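Sulfate adenylyltransferase, adenylylsulfate kinase (Thiobacillus denitrificans, PDB 3CR8) phosphorylates adenosine 5'-phosphosulfate with ATP to give 3'-phosphoadenylyl sulfate, and lacks ATP sulfurylase activity although it carries an ATP-sulfurylase-like domain. Local coordinates at residues K382-L393 with G443-A451; G432-K440 with A462-F470. All coordinates share one frame; numbering follows the deposited sequence.

Contact 1 of 2, residues K382-L393 with G443-A451; sequences KSTLARALAARL and GIAICAPIA
The helix that leaves the P-loop lies here against an inner strand of the kinase's parallel sheet, with Ala-386, Leu-389 and Ala-390 gathered round Ile-446. Helix 382-393 and strand 444-447 run nearly antiparallel, their axes 8.7 Å apart at an angle of 162°. Ile-446 uses both branches. Its CG2 meets Ala-386 CB at 3.8 Å, while CG1, set beside the backbone N (chi1 -69°), carries CD1 against the helix backbone, 3.5 Å from Ala-390 CA. Leu-389 comes in obliquely and puts its CD1 4.0 Å from Ile-446 CD1. An alanine in place of Ile-446 would probably open a gap next to Ala-390 and leave the Leu-389 methyl short of its neighbour. The helix follows a loop that fits the Walker A motif, which comes off the neighbouring strand 370-376; Lys-382 and Ser-383 are predicted to bind ATP. The aliphatic start of Lys-382 passes Ala-448, CB to CB 4.4 Å, before the chain bends at chi3 (-53°) and brings NZ to 3.6 Å from Pro-449 O, a proximity and not a bond. NZ makes a weak hydrogen bond to Gly-376 O, and Ser-383 OG is hydrogen-bonded to Asp-405. At the other end, Leu-393 crosses Ile-444, the end of that side chain doubtfully placed. Farther round the helix, Arg-387 forms a salt bridge with Glu-108 of the second subunit.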
ATOM      1  N   LYS A 382      40.364 -17.608  25.045  1.00 70.94           N
ATOM      2  CA  LYS A 382      39.958 -16.356  24.430  1.00 73.76           C
ATOM      3  C   LYS A 382      39.864 -16.517  22.919  1.00 64.66           C
ATOM      4  O   LYS A 382      38.784 -16.388  22.341  1.00 60.11           O
ATOM      5  CB  LYS A 382      40.946 -15.236  24.777  1.00 74.96           C
ATOM      6  CG  LYS A 382      40.657 -14.515  26.082  1.00 75.28           C
ATOM      7  CD  LYS A 382      41.618 -13.364  26.280  1.00 80.67           C
ATOM      8  CE  LYS A 382      43.052 -13.850  26.158  1.00 95.02           C
ATOM      9  NZ  LYS A 382      44.063 -12.759  26.346  1.00 94.39           N
ATOM     10  N   SER A 383      40.991 -16.804  22.277  1.00 53.40           N
ATOM     11  CA  SER A 383      40.998 -16.925  20.821  1.00 59.93           C
ATOM     12  C   SER A 383      40.003 -17.946  20.283  1.00 59.58           C
ATOM     13  O   SER A 383      39.341 -17.703  19.277  1.00 67.33           O
ATOM     14  CB  SER A 383      42.391 -17.233  20.286  1.00 62.32           C
ATOM     15  OG  SER A 383      43.109 -16.039  19.997  1.00 84.75           O
ATOM     16  N   THR A 384      39.898 -19.085  20.947  1.00 57.71           N
ATOM     17  CA  THR A 384      38.972 -20.129  20.522  1.00 58.60           C
ATOM     18  C   THR A 384      37.511 -19.667  20.614  1.00 54.86           C
ATOM     19  O   THR A 384      36.713 -19.895  19.700  1.00 53.42           O
ATOM     20  CB  THR A 384      39.136 -21.405  21.380  1.00 63.35           C
ATOM     21  OG1 THR A 384      40.445 -21.436  21.951  1.00 75.50           O
ATOM     22  CG2 THR A 384      38.937 -22.655  20.538  1.00 56.55           C
ATOM     23  N   LEU A 385      37.168 -19.041  21.731  1.00 52.14           N
ATOM     24  CA  LEU A 385      35.847 -18.465  21.896  1.00 49.71           C
ATOM     25  C   LEU A 385      35.582 -17.454  20.801  1.00 54.37           C
ATOM     26  O   LEU A 385      34.553 -17.501  20.147  1.00 52.91           O
ATOM     27  CB  LEU A 385      35.740 -17.776  23.256  1.00 56.78           C
ATOM     28  CG  LEU A 385      35.170 -18.708  24.314  1.00 59.37           C
ATOM     29  CD1 LEU A 385      35.085 -18.001  25.662  1.00 67.28           C
ATOM     30  CD2 LEU A 385      33.797 -19.165  23.832  1.00 58.43           C
ATOM     31  N   ALA A 386      36.528 -16.538  20.608  1.00 51.30           N
ATOM     32  CA  ALA A 386      36.353 -15.470  19.656  1.00 42.34           C
ATOM     33  C   ALA A 386      36.010 -16.052  18.289  1.00 49.75           C
ATOM     34  O   ALA A 386      35.030 -15.650  17.676  1.00 60.23           O
ATOM     35  CB  ALA A 386      37.569 -14.596  19.619  1.00 43.74           C
ATOM     36  N   ARG A 387      36.776 -17.024  17.816  1.00 43.21           N
ATOM     37  CA  ARG A 387      36.490 -17.613  16.500  1.00 45.86           C
ATOM     38  C   ARG A 387      35.124 -18.264  16.393  1.00 44.96           C
ATOM     39  O   ARG A 387      34.434 -18.138  15.394  1.00 43.75           O
ATOM     40  CB  ARG A 387      37.534 -18.653  16.117  1.00 49.55           C
ATOM     41  CG  ARG A 387      38.489 -18.196  15.077  1.00 51.51           C
ATOM     42  CD  ARG A 387      39.412 -19.309  14.714  1.00 63.88           C
ATOM     43  NE  ARG A 387      38.887 -20.150  13.644  1.00 61.51           N
ATOM     44  CZ  ARG A 387      39.131 -19.932  12.358  1.00 68.91           C
ATOM     45  NH1 ARG A 387      39.871 -18.880  11.996  1.00 60.32           N
ATOM     46  NH2 ARG A 387      38.640 -20.765  11.444  1.00 45.02           N
ATOM     47  N   ALA A 388      34.749 -19.011  17.412  1.00 52.42           N
ATOM     48  CA  ALA A 388      33.425 -19.617  17.411  1.00 54.01           C
ATOM     49  C   ALA A 388      32.343 -18.532  17.370  1.00 54.28           C
ATOM     50  O   ALA A 388      31.391 -18.635  16.599  1.00 54.15           O
ATOM     51  CB  ALA A 388      33.247 -20.528  18.625  1.00 43.98           C
ATOM     52  N   LEU A 389      32.504 -17.494  18.191  1.00 43.68           N
ATOM     53  CA  LEU A 389      31.518 -16.434  18.299  1.00 44.08           C
ATOM     54  C   LEU A 389      31.352 -15.749  16.931  1.00 48.59           C
ATOM     55  O   LEU A 389      30.240 -15.432  16.518  1.00 48.16           O
ATOM     56  CB  LEU A 389      31.939 -15.460  19.403  1.00 38.00           C
ATOM     57  CG  LEU A 389      30.924 -14.498  20.004  1.00 42.37           C
ATOM     58  CD1 LEU A 389      31.359 -13.072  19.747  1.00 38.48           C
ATOM     59  CD2 LEU A 389      29.478 -14.787  19.515  1.00 43.16           C
ATOM     60  N   ALA A 390      32.462 -15.554  16.225  1.00 49.25           N
ATOM     61  CA  ALA A 390      32.448 -15.011  14.874  1.00 39.84           C
ATOM     62  C   ALA A 390      31.592 -15.870  13.939  1.00 42.05           C
ATOM     63  O   ALA A 390      30.751 -15.361  13.223  1.00 45.07           O
ATOM     64  CB  ALA A 390      33.879 -14.909  14.334  1.00 42.32           C
ATOM     65  N   ALA A 391      31.826 -17.176  13.928  1.00 45.76           N
ATOM     66  CA  ALA A 391      31.078 -18.077  13.059  1.00 37.20           C
ATOM     67  C   ALA A 391      29.568 -17.900  13.287  1.00 50.01           C
ATOM     68  O   ALA A 391      28.808 -17.725  12.345  1.00 43.30           O
ATOM     69  CB  ALA A 391      31.487 -19.522  13.306  1.00 33.03           C
ATOM     70  N   ARG A 392      29.142 -17.943  14.546  1.00 53.71           N
ATOM     71  CA  ARG A 392      27.739 -17.787  14.883  1.00 45.41           C
ATOM     72  C   ARG A 392      27.181 -16.475  14.357  1.00 51.25           C
ATOM     73  O   ARG A 392      26.152 -16.471  13.663  1.00 57.58           O
ATOM     74  CB  ARG A 392      27.546 -17.824  16.390  1.00 42.92           C
ATOM     75  CG  ARG A 392      27.810 -19.153  17.019  1.00 59.80           C
ATOM     76  CD  ARG A 392      26.808 -20.181  16.524  1.00 59.24           C
ATOM     77  NE  ARG A 392      25.502 -19.588  16.275  1.00 57.18           N
ATOM     78  CZ  ARG A 392      24.444 -19.737  17.066  1.00 70.07           C
ATOM     79  NH1 ARG A 392      24.527 -20.474  18.174  1.00 58.57           N
ATOM     80  NH2 ARG A 392      23.293 -19.149  16.740  1.00 70.27           N
ATOM     81  N   LEU A 393      27.846 -15.370  14.708  1.00 35.94           N
ATOM     82  CA  LEU A 393      27.374 -14.056  14.329  1.00 39.14           C
ATOM     83  C   LEU A 393      27.260 -13.941  12.810  1.00 44.82           C
ATOM     84  O   LEU A 393      26.458 -13.158  12.302  1.00 49.06           O
ATOM     85  CB  LEU A 393      28.262 -12.973  14.909  1.00 32.39           C
ATOM     86  CG  LEU A 393      28.093 -12.957  16.413  1.00 40.44           C
ATOM     87  CD1 LEU A 393      28.839 -11.806  17.078  1.00 37.05           C
ATOM     88  CD2 LEU A 393      26.624 -12.897  16.741  1.00 37.77           C
ATOM     89  N   GLY A 443      29.344  -2.382  11.477  1.00 50.80           N
ATOM     90  CA  GLY A 443      29.777  -3.772  11.446  1.00 41.82           C
ATOM     91  C   GLY A 443      29.995  -4.271  12.863  1.00 43.85           C
ATOM     92  O   GLY A 443      29.901  -3.500  13.824  1.00 41.11           O
ATOM     93  N   ILE A 444      30.276  -5.564  13.011  1.00 42.49           N
ATOM     94  CA  ILE A 444      30.645  -6.075  14.325  1.00 41.73           C
ATOM     95  C   ILE A 444      32.088  -6.558  14.315  1.00 53.80           C
ATOM     96  O   ILE A 444      32.472  -7.368  13.452  1.00 54.58           O
ATOM     97  CB  ILE A 444      29.692  -7.189  14.876  1.00 43.19           C
ATOM     98  CG1 ILE A 444      30.342  -8.547  14.830  1.00 49.32           C
ATOM     99  CG2 ILE A 444      28.301  -7.281  14.174  1.00 33.00           C
ATOM    100  CD1 ILE A 444      29.345  -9.577  15.210  1.00 65.61           C
ATOM    101  N   ALA A 445      32.883  -6.050  15.264  1.00 50.28           N
ATOM    102  CA  ALA A 445      34.316  -6.395  15.373  1.00 50.03           C
ATOM    103  C   ALA A 445      34.570  -7.246  16.592  1.00 51.35           C
ATOM    104  O   ALA A 445      34.139  -6.906  17.691  1.00 60.80           O
ATOM    105  CB  ALA A 445      35.189  -5.146  15.446  1.00 46.38           C
ATOM    106  N   ILE A 446      35.299  -8.340  16.414  1.00 51.90           N
ATOM    107  CA  ILE A 446      35.557  -9.265  17.520  1.00 51.65           C
ATOM    108  C   ILE A 446      37.036  -9.359  17.834  1.00 55.27           C
ATOM    109  O   ILE A 446      37.796  -9.870  17.033  1.00 51.40           O
ATOM    110  CB  ILE A 446      35.080 -10.672  17.174  1.00 51.37           C
ATOM    111  CG1 ILE A 446      33.558 -10.721  17.101  1.00 46.57           C
ATOM    112  CG2 ILE A 446      35.582 -11.653  18.169  1.00 46.09           C
ATOM    113  CD1 ILE A 446      33.105 -11.907  16.312  1.00 45.93           C
ATOM    114  N   CYS A 447      37.423  -8.884  19.011  1.00 61.10           N
ATOM    115  CA  CYS A 447      38.822  -8.757  19.377  1.00 57.72           C
ATOM    116  C   CYS A 447      39.221  -9.497  20.627  1.00 70.93           C
ATOM    117  O   CYS A 447      38.512  -9.459  21.626  1.00 77.33           O
ATOM    118  CB  CYS A 447      39.110  -7.337  19.843  1.00 48.84           C
ATOM    119  SG  CYS A 447      38.602  -6.143  18.706  1.00 82.80           S
ATOM    120  N   ALA A 448      40.392 -10.131  20.581  1.00 79.70           N
ATOM    121  CA  ALA A 448      40.963 -10.794  21.755  1.00 69.91           C
ATOM    122  C   ALA A 448      42.481 -10.657  21.919  1.00 64.58           C
ATOM    123  O   ALA A 448      43.192 -11.654  21.976  1.00 73.14           O
ATOM    124  CB  ALA A 448      40.556 -12.259  21.600  1.00 66.21           C
ATOM    125  N   PRO A 449      42.972  -9.414  22.014  1.00 61.70           N
ATOM    126  CA  PRO A 449      44.378  -9.113  22.258  1.00 72.80           C
ATOM    127  C   PRO A 449      44.785  -9.370  23.704  1.00 85.33           C
ATOM    128  O   PRO A 449      43.947  -9.615  24.581  1.00 88.27           O
ATOM    129  CB  PRO A 449      44.410  -7.608  22.028  1.00 78.83           C
ATOM    130  CG  PRO A 449      43.144  -7.174  22.695  1.00 66.52           C
ATOM    131  CD  PRO A 449      42.177  -8.172  22.058  1.00 72.50           C
ATOM    132  N   ILE A 450      46.085  -9.289  23.947  1.00 87.25           N
ATOM    133  CA  ILE A 450      46.627  -9.346  25.296  1.00 96.29           C
ATOM    134  C   ILE A 450      46.617  -7.950  25.934  1.00 91.67           C
ATOM    135  O   ILE A 450      47.318  -7.042  25.471  1.00 90.22           O
ATOM    136  CB  ILE A 450      48.054  -9.934  25.291  1.00 90.78           C
ATOM    137  CG1 ILE A 450      48.742  -9.663  23.953  1.00100.59           C
ATOM    138  CG2 ILE A 450      48.003 -11.434  25.480  1.00 87.03           C
ATOM    139  CD1 ILE A 450      48.901  -8.190  23.606  1.00 96.40           C
ATOM    140  N   ALA A 451      45.811  -7.776  26.980  1.00 76.42           N
ATOM    141  CA  ALA A 451      45.673  -6.469  27.627  1.00 79.73           C
ATOM    142  C   ALA A 451      45.441  -6.631  29.116  1.00 87.19           C
ATOM    143  O   ALA A 451      44.402  -7.128  29.546  1.00 89.84           O
ATOM    144  CB  ALA A 451      44.548  -5.661  26.993  1.00 84.14           C
TER

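Contact 2 of 2, residues G432-K440 with A462-F470; sequences GFVASEITK and AMIEAVGGF
Residues 462-467 run alongside helix 432-440 before the chain turns off at Gly-468, the CA atoms of Ser-436 and Ile-464 lying 4.6 Å apart and those of Lys-440 and Val-467 4.8 Å. Met-463 reaches across the upstream end. Its SD sits at the edge of the Phe-433 ring, near the ring plane and 4.1 Å from Phe-433 CB, and a bend at chi3 (-30°) turns CE onto the backbone, 3.7 Å from Phe-433 N. Beside the sulfur, Ser-436 OG turns back into its own helix and donates to Phe-433 O at 2.7 Å, in the carbonyl plane on a lone pair; the same oxygen also accepts from Glu-437 N. Ile-464 crosses Thr-439 at about a right angle, although the exact place of its CD1 is doubtful. Val-467 lays CG1 over the helix backbone at Ser-436 O and flanks the start of the Lys-440 side chain. That chain runs on extended to a salt bridge, NZ to Glu-437 OE2 3.1 Å, and a hydrogen bond to Thr-402 OG1 of the second subunit. The contact thus joins helix 421-440 to the end of helix 454-465 and the turn into strand 469-475, with Thr-371 of strand 370-376 touching both Thr-439 and Ile-464.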
ATOM      1  N   GLY A 432      41.731  -1.292  19.112  1.00 49.57           N
ATOM      2  CA  GLY A 432      40.537  -0.564  19.481  1.00 48.13           C
ATOM      3  C   GLY A 432      40.170   0.411  18.370  1.00 56.54           C
ATOM      4  O   GLY A 432      38.994   0.658  18.087  1.00 51.51           O
ATOM      5  N   PHE A 433      41.189   0.977  17.731  1.00 59.11           N
ATOM      6  CA  PHE A 433      40.951   1.947  16.691  1.00 54.37           C
ATOM      7  C   PHE A 433      40.331   1.279  15.470  1.00 58.00           C
ATOM      8  O   PHE A 433      39.274   1.705  14.997  1.00 45.12           O
ATOM      9  CB  PHE A 433      42.231   2.690  16.315  1.00 49.50           C
ATOM     10  CG  PHE A 433      42.074   3.548  15.104  1.00 48.18           C
ATOM     11  CD1 PHE A 433      41.269   4.678  15.144  1.00 34.66           C
ATOM     12  CD2 PHE A 433      42.701   3.200  13.909  1.00 50.26           C
ATOM     13  CE1 PHE A 433      41.099   5.450  14.016  1.00 54.65           C
ATOM     14  CE2 PHE A 433      42.542   3.979  12.764  1.00 43.36           C
ATOM     15  CZ  PHE A 433      41.742   5.106  12.812  1.00 43.10           C
ATOM     16  N   VAL A 434      40.968   0.230  14.957  1.00 47.35           N
ATOM     17  CA  VAL A 434      40.411  -0.408  13.778  1.00 43.82           C
ATOM     18  C   VAL A 434      39.012  -0.899  14.125  1.00 50.53           C
ATOM     19  O   VAL A 434      38.042  -0.690  13.374  1.00 38.45           O
ATOM     20  CB  VAL A 434      41.317  -1.518  13.218  1.00 43.69           C
ATOM     21  CG1 VAL A 434      40.586  -2.377  12.183  1.00 33.25           C
ATOM     22  CG2 VAL A 434      42.541  -0.889  12.576  1.00 45.42           C
ATOM     23  N   ALA A 435      38.891  -1.519  15.293  1.00 56.12           N
ATOM     24  CA  ALA A 435      37.577  -1.963  15.743  1.00 48.41           C
ATOM     25  C   ALA A 435      36.577  -0.802  15.703  1.00 44.01           C
ATOM     26  O   ALA A 435      35.486  -0.954  15.174  1.00 46.97           O
ATOM     27  CB  ALA A 435      37.641  -2.609  17.137  1.00 46.23           C
ATOM     28  N   SER A 436      36.952   0.366  16.222  1.00 42.09           N
ATOM     29  CA  SER A 436      36.000   1.474  16.277  1.00 45.06           C
ATOM     30  C   SER A 436      35.493   1.816  14.898  1.00 43.18           C
ATOM     31  O   SER A 436      34.309   2.080  14.732  1.00 48.50           O
ATOM     32  CB  SER A 436      36.579   2.707  16.996  1.00 47.14           C
ATOM     33  OG  SER A 436      37.535   3.369  16.202  1.00 51.27           O
ATOM     34  N   GLU A 437      36.389   1.809  13.912  1.00 49.08           N
ATOM     35  CA  GLU A 437      36.000   2.104  12.545  1.00 44.32           C
ATOM     36  C   GLU A 437      35.025   1.044  12.064  1.00 47.20           C
ATOM     37  O   GLU A 437      34.001   1.393  11.445  1.00 48.78           O
ATOM     38  CB  GLU A 437      37.207   2.244  11.616  1.00 35.32           C
ATOM     39  CG  GLU A 437      38.030   3.477  11.863  1.00 39.48           C
ATOM     40  CD  GLU A 437      37.424   4.742  11.262  1.00 59.86           C
ATOM     41  OE1 GLU A 437      37.057   4.739  10.060  1.00 59.38           O
ATOM     42  OE2 GLU A 437      37.332   5.753  11.993  1.00 60.32           O
ATOM     43  N   ILE A 438      35.309  -0.232  12.341  1.00 28.03           N
ATOM     44  CA  ILE A 438      34.340  -1.247  11.926  1.00 38.08           C
ATOM     45  C   ILE A 438      32.937  -0.964  12.515  1.00 49.81           C
ATOM     46  O   ILE A 438      31.916  -1.151  11.852  1.00 49.06           O
ATOM     47  CB  ILE A 438      34.748  -2.682  12.282  1.00 37.18           C
ATOM     48  CG1 ILE A 438      36.139  -2.989  11.778  1.00 49.84           C
ATOM     49  CG2 ILE A 438      33.822  -3.660  11.626  1.00 41.35           C
ATOM     50  CD1 ILE A 438      36.252  -2.796  10.319  1.00 53.93           C
ATOM     51  N   THR A 439      32.880  -0.513  13.761  1.00 43.11           N
ATOM     52  CA  THR A 439      31.594  -0.397  14.421  1.00 41.97           C
ATOM     53  C   THR A 439      30.860   0.919  14.093  1.00 47.91           C
ATOM     54  O   THR A 439      29.656   0.906  13.816  1.00 51.95           O
ATOM     55  CB  THR A 439      31.676  -0.752  15.950  1.00 44.59           C
ATOM     56  OG1 THR A 439      31.089   0.294  16.744  1.00 53.72           O
ATOM     57  CG2 THR A 439      33.097  -0.949  16.368  1.00 38.87           C
ATOM     58  N   LYS A 440      31.580   2.035  14.126  1.00 44.64           N
ATOM     59  CA  LYS A 440      31.107   3.288  13.545  1.00 43.95           C
ATOM     60  C   LYS A 440      30.334   3.015  12.241  1.00 43.55           C
ATOM     61  O   LYS A 440      29.249   3.531  12.034  1.00 41.77           O
ATOM     62  CB  LYS A 440      32.310   4.196  13.272  1.00 42.42           C
ATOM     63  CG  LYS A 440      32.060   5.435  12.403  1.00 41.15           C
ATOM     64  CD  LYS A 440      33.354   5.836  11.743  1.00 39.11           C
ATOM     65  CE  LYS A 440      33.473   7.301  11.391  1.00 53.57           C
ATOM     66  NZ  LYS A 440      34.952   7.618  11.220  1.00 48.01           N
ATOM     67  N   ALA A 462      35.911   3.314  25.573  1.00 59.44           N
ATOM     68  CA  ALA A 462      35.338   4.642  25.377  1.00 58.66           C
ATOM     69  C   ALA A 462      35.376   5.023  23.894  1.00 59.75           C
ATOM     70  O   ALA A 462      34.422   5.614  23.349  1.00 40.72           O
ATOM     71  CB  ALA A 462      36.068   5.664  26.230  1.00 47.55           C
ATOM     72  N   MET A 463      36.489   4.669  23.254  1.00 56.01           N
ATOM     73  CA  MET A 463      36.674   4.967  21.846  1.00 56.20           C
ATOM     74  C   MET A 463      35.564   4.306  21.038  1.00 58.11           C
ATOM     75  O   MET A 463      34.957   4.947  20.174  1.00 64.05           O
ATOM     76  CB  MET A 463      38.059   4.532  21.326  1.00 48.83           C
ATOM     77  CG  MET A 463      38.550   5.353  20.112  1.00 49.97           C
ATOM     78  SD  MET A 463      39.857   4.611  19.094  1.00 58.71           S
ATOM     79  CE  MET A 463      40.756   3.627  20.280  1.00 58.90           C
ATOM     80  N   ILE A 464      35.266   3.044  21.323  1.00 43.88           N
ATOM     81  CA  ILE A 464      34.271   2.387  20.493  1.00 50.94           C
ATOM     82  C   ILE A 464      32.835   2.648  20.987  1.00 59.35           C
ATOM     83  O   ILE A 464      31.883   2.685  20.194  1.00 53.66           O
ATOM     84  CB  ILE A 464      34.553   0.886  20.242  1.00 54.27           C
ATOM     85  CG1 ILE A 464      33.494   0.027  20.891  1.00 56.89           C
ATOM     86  CG2 ILE A 464      36.009   0.466  20.586  1.00 49.56           C
ATOM     87  CD1 ILE A 464      32.412  -0.294  19.922  1.00 60.51           C
ATOM     88  N   GLU A 465      32.691   2.885  22.284  1.00 53.81           N
ATOM     89  CA  GLU A 465      31.389   3.184  22.870  1.00 46.79           C
ATOM     90  C   GLU A 465      30.831   4.506  22.368  1.00 52.93           C
ATOM     91  O   GLU A 465      29.623   4.753  22.460  1.00 63.77           O
ATOM     92  CB  GLU A 465      31.534   3.270  24.378  1.00 55.91           C
ATOM     93  CG  GLU A 465      30.547   2.469  25.177  1.00 58.19           C
ATOM     94  CD  GLU A 465      31.051   2.225  26.588  1.00 63.25           C
ATOM     95  OE1 GLU A 465      31.388   3.217  27.283  1.00 62.35           O
ATOM     96  OE2 GLU A 465      31.113   1.042  26.993  1.00 56.38           O
ATOM     97  N   ALA A 466      31.722   5.357  21.855  1.00 61.37           N
ATOM     98  CA  ALA A 466      31.360   6.668  21.306  1.00 60.03           C
ATOM     99  C   ALA A 466      30.646   6.534  19.981  1.00 56.43           C
ATOM    100  O   ALA A 466      29.800   7.354  19.604  1.00 58.70           O
ATOM    101  CB  ALA A 466      32.592   7.490  21.111  1.00 41.50           C
ATOM    102  N   VAL A 467      30.982   5.462  19.287  1.00 57.71           N
ATOM    103  CA  VAL A 467      30.629   5.339  17.899  1.00 55.39           C
ATOM    104  C   VAL A 467      29.697   4.141  17.709  1.00 54.00           C
ATOM    105  O   VAL A 467      29.131   3.920  16.639  1.00 48.21           O
ATOM    106  CB  VAL A 467      31.939   5.259  17.068  1.00 48.69           C
ATOM    107  CG1 VAL A 467      32.377   3.825  16.825  1.00 49.66           C
ATOM    108  CG2 VAL A 467      31.792   6.028  15.798  1.00 53.59           C
ATOM    109  N   GLY A 468      29.523   3.389  18.783  1.00 53.35           N
ATOM    110  CA  GLY A 468      28.699   2.194  18.750  1.00 55.95           C
ATOM    111  C   GLY A 468      28.733   1.384  20.029  1.00 51.08           C
ATOM    112  O   GLY A 468      29.045   1.907  21.095  1.00 54.80           O
ATOM    113  N   GLY A 469      28.418   0.098  19.906  1.00 48.14           N
ATOM    114  CA  GLY A 469      28.284  -0.798  21.046  1.00 43.17           C
ATOM    115  C   GLY A 469      29.560  -1.537  21.448  1.00 54.03           C
ATOM    116  O   GLY A 469      30.274  -2.115  20.613  1.00 54.51           O
ATOM    117  N   PHE A 470      29.845  -1.540  22.746  1.00 51.10           N
ATOM    118  CA  PHE A 470      31.001  -2.253  23.263  1.00 48.64           C
ATOM    119  C   PHE A 470      30.535  -3.268  24.290  1.00 55.70           C
ATOM    120  O   PHE A 470      29.838  -2.902  25.237  1.00 64.75           O
ATOM    121  CB  PHE A 470      31.944  -1.270  23.943  1.00 60.88           C
ATOM    122  CG  PHE A 470      33.265  -1.868  24.360  1.00 61.19           C
ATOM    123  CD1 PHE A 470      34.290  -2.011  23.447  1.00 56.70           C
ATOM    124  CD2 PHE A 470      33.485  -2.257  25.669  1.00 45.41           C
ATOM    125  CE1 PHE A 470      35.495  -2.521  23.837  1.00 54.12           C
ATOM    126  CE2 PHE A 470      34.689  -2.775  26.048  1.00 43.97           C
ATOM    127  CZ  PHE A 470      35.690  -2.902  25.139  1.00 54.61           C
TER

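Overall arrangement
Strand 444-447 joins the two contacts, whose centres are 15 Å apart. Its Ile-444 and Ile-446 face the P-loop helix in contact 1, while Ala-445 and Cys-447 face helix 421-440, which carries the first segment of contact 2: Ala-445 CB lies 3.9 Å from Ala-435 CB, and Cys-447 SG 4.0 Å from the same atom. The chain turns from that helix into the strand with a probable hydrogen bond from Gly-443 N to Ile-438 O, 2.9 Å. The two helices therefore cover opposite faces of one parallel sheet. Contact 1 includes part of the predicted ATP site, whereas contact 2 lies away from it; both border the second subunit of the hexamer.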